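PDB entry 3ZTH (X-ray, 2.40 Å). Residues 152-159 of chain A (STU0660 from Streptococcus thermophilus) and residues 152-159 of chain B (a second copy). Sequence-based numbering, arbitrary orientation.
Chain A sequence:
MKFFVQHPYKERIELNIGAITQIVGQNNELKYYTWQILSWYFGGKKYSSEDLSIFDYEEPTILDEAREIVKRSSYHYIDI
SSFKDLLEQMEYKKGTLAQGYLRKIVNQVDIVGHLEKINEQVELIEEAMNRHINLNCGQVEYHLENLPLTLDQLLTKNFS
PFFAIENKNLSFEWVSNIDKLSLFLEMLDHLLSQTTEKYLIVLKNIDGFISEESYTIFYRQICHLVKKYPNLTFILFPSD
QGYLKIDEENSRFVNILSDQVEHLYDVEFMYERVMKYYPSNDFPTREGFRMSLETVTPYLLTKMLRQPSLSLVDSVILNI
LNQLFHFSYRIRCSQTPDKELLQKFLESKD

Chain A 152-159: DQLLTKNF
Chain B 152-159: DQLLTKNF

In this contact the C-terminal turns of equivalent helices face each other across the two copies, and the helices run in at their N-terminal ends from earlier in each chain. The helix axes come no closer than 13.3 Å, with 128° between their N-to-C directions, so long side chains must span the gap. In register, Gln A153 lies opposite Lys B157 (CA to CA 9.5 Å) and Lys A157 opposite Gln B153 (CA to CA 9.4 Å); together the stretches bury 230 Å².

Asp A152 (chi1 t) is out of reach of chain B, but its carbonyl O accepts both Thr A156 N (3.0 Å) and, in a very short bond, Thr A156 OG1 (2.5 Å). Gln A153 (phi/psi -66/-45) points toward chain B with chi1 and chi2 both t and chi3 174°. This extended chain places its OE1 4.0 Å from Lys B157 CB and carries the amide to the side chain of Asn B158. Leu A154 (chi1 -94°, between wells; chi2 t), Leu A155 (chi1 m, chi2 t) and Thr A156 (chi1 m) continue the helix without touching the partner; the CA-to-CB bond of Leu A154 points away.

Lys A157 (phi/psi -122/-27; m, m, t, t) points toward chain B. Its CB lies 3.9 Å from Gln B153 OE1, while its NZ reaches within 4.4 Å of Lys B157 CE. Asn A158 N closes the last turn on Leu A154 O at 2.8 Å, and its side chain (chi1 m, chi2 -74°) meets the extended Gln B153 (chi1 t, chi2 t, chi3 172°). Asn A158 ND2 donates to Gln B153 OE1 at 3.2 Å, and Gln B153 NE2 returns a weak bond to Asn A158 OD1 at 3.3 Å, making a two-bond amide pair. Phe A159 (phi/psi -127/141, chi1 m) turns to extended backbone, beyond reach of chain B.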

# COMPACT_ATOMS: atom_id res chain seq x y z
N ASP A 152 -17.47 -13.81 11.26
CA ASP A 152 -16.44 -13.90 10.23
C ASP A 152 -15.25 -13.06 10.67
O ASP A 152 -14.10 -13.45 10.51
CB ASP A 152 -16.96 -13.36 8.90
CG ASP A 152 -15.84 -13.20 7.88
OD1 ASP A 152 -15.32 -14.23 7.39
OD2 ASP A 152 -15.47 -12.05 7.58
N GLN A 153 -15.54 -11.89 11.23
CA GLN A 153 -14.50 -10.99 11.70
C GLN A 153 -13.74 -11.59 12.88
O GLN A 153 -12.51 -11.53 12.93
CB GLN A 153 -15.12 -9.66 12.11
CG GLN A 153 -14.13 -8.67 12.66
CD GLN A 153 -14.76 -7.32 12.93
OE1 GLN A 153 -14.13 -6.43 13.50
NE2 GLN A 153 -16.03 -7.16 12.53
N LEU A 154 -14.47 -12.15 13.83
CA LEU A 154 -13.85 -12.78 14.99
C LEU A 154 -12.95 -13.95 14.58
O LEU A 154 -11.82 -14.08 15.06
CB LEU A 154 -14.92 -13.30 15.96
CG LEU A 154 -15.36 -12.39 17.10
CD1 LEU A 154 -16.23 -13.20 18.06
CD2 LEU A 154 -14.15 -11.85 17.84
N LEU A 155 -13.47 -14.80 13.70
CA LEU A 155 -12.71 -15.95 13.24
C LEU A 155 -11.45 -15.50 12.50
O LEU A 155 -10.42 -16.18 12.55
CB LEU A 155 -13.57 -16.81 12.31
CG LEU A 155 -14.70 -17.59 12.98
CD1 LEU A 155 -15.51 -18.34 11.95
CD2 LEU A 155 -14.10 -18.55 13.98
N THR A 156 -11.53 -14.35 11.84
CA THR A 156 -10.42 -13.83 11.07
C THR A 156 -9.34 -13.14 11.90
O THR A 156 -8.19 -13.08 11.47
CB THR A 156 -10.91 -12.83 10.01
OG1 THR A 156 -11.97 -13.40 9.24
CG2 THR A 156 -9.77 -12.46 9.06
N LYS A 157 -9.69 -12.63 13.07
CA LYS A 157 -8.72 -11.90 13.89
C LYS A 157 -8.41 -12.40 15.29
O LYS A 157 -7.33 -12.16 15.81
CB LYS A 157 -9.16 -10.44 13.99
CG LYS A 157 -9.34 -9.72 12.66
CD LYS A 157 -8.01 -9.32 12.06
CE LYS A 157 -8.21 -8.44 10.84
NZ LYS A 157 -6.91 -7.86 10.39
N ASN A 158 -9.36 -13.09 15.92
CA ASN A 158 -9.16 -13.54 17.29
C ASN A 158 -9.11 -15.04 17.51
O ASN A 158 -9.04 -15.50 18.65
CB ASN A 158 -10.25 -12.92 18.17
CG ASN A 158 -10.26 -11.41 18.07
OD1 ASN A 158 -9.38 -10.73 18.62
ND2 ASN A 158 -11.24 -10.87 17.36
N PHE A 159 -9.14 -15.81 16.43
CA PHE A 159 -9.08 -17.26 16.53
C PHE A 159 -7.99 -17.83 15.66
O PHE A 159 -7.74 -17.37 14.55
CB PHE A 159 -10.42 -17.87 16.15
CG PHE A 159 -11.47 -17.73 17.21
CD1 PHE A 159 -11.29 -18.31 18.46
CD2 PHE A 159 -12.64 -17.02 16.95
CE1 PHE A 159 -12.27 -18.18 19.45
CE2 PHE A 159 -13.63 -16.89 17.93
CZ PHE A 159 -13.44 -17.47 19.18
N ASP B 152 -7.66 -1.19 21.35
CA ASP B 152 -7.12 -0.62 20.12
C ASP B 152 -7.68 -1.32 18.89
O ASP B 152 -7.92 -0.69 17.86
CB ASP B 152 -5.59 -0.72 20.11
CG ASP B 152 -4.98 -0.00 18.92
OD1 ASP B 152 -5.22 1.22 18.77
OD2 ASP B 152 -4.26 -0.65 18.13
N GLN B 153 -7.87 -2.63 19.00
CA GLN B 153 -8.40 -3.39 17.88
C GLN B 153 -9.84 -2.95 17.61
O GLN B 153 -10.25 -2.77 16.46
CB GLN B 153 -8.36 -4.88 18.20
CG GLN B 153 -9.04 -5.75 17.17
CD GLN B 153 -9.21 -7.18 17.65
OE1 GLN B 153 -9.87 -7.98 16.99
NE2 GLN B 153 -8.62 -7.50 18.80
N LEU B 154 -10.60 -2.78 18.69
CA LEU B 154 -11.99 -2.36 18.62
C LEU B 154 -12.15 -1.00 17.96
O LEU B 154 -12.97 -0.81 17.06
CB LEU B 154 -12.59 -2.31 20.02
CG LEU B 154 -13.68 -3.31 20.36
CD1 LEU B 154 -14.15 -3.07 21.78
CD2 LEU B 154 -14.84 -3.17 19.38
N LEU B 155 -11.36 -0.04 18.44
CA LEU B 155 -11.39 1.33 17.92
C LEU B 155 -11.03 1.39 16.44
O LEU B 155 -11.67 2.09 15.66
CB LEU B 155 -10.44 2.21 18.73
CG LEU B 155 -10.74 2.33 20.23
CD1 LEU B 155 -9.61 3.06 20.92
CD2 LEU B 155 -12.05 3.06 20.44
N THR B 156 -10.01 0.62 16.06
CA THR B 156 -9.52 0.59 14.68
C THR B 156 -10.44 -0.07 13.66
O THR B 156 -10.67 0.49 12.58
CB THR B 156 -8.16 -0.13 14.59
OG1 THR B 156 -7.23 0.51 15.46
CG2 THR B 156 -7.63 -0.07 13.15
N LYS B 157 -10.95 -1.25 13.97
CA LYS B 157 -11.80 -1.94 13.01
C LYS B 157 -13.30 -1.77 13.21
O LYS B 157 -14.08 -2.06 12.31
CB LYS B 157 -11.46 -3.43 13.01
CG LYS B 157 -9.98 -3.76 12.85
CD LYS B 157 -9.42 -3.29 11.51
CE LYS B 157 -7.95 -3.70 11.39
NZ LYS B 157 -7.27 -3.08 10.22
N ASN B 158 -13.71 -1.29 14.38
CA ASN B 158 -15.14 -1.16 14.65
C ASN B 158 -15.62 0.22 15.09
O ASN B 158 -16.68 0.34 15.70
CB ASN B 158 -15.55 -2.20 15.69
CG ASN B 158 -15.32 -3.62 15.20
OD1 ASN B 158 -16.06 -4.13 14.35
ND2 ASN B 158 -14.27 -4.26 15.71
N PHE B 159 -14.84 1.25 14.79
CA PHE B 159 -15.20 2.61 15.16
C PHE B 159 -14.72 3.63 14.14
O PHE B 159 -13.58 3.58 13.68
CB PHE B 159 -14.61 2.97 16.52
CG PHE B 159 -15.38 2.41 17.66
CD1 PHE B 159 -16.68 2.84 17.91
CD2 PHE B 159 -14.82 1.44 18.49
CE1 PHE B 159 -17.41 2.31 18.98
CE2 PHE B 159 -15.54 0.91 19.55
CZ PHE B 159 -16.83 1.34 19.80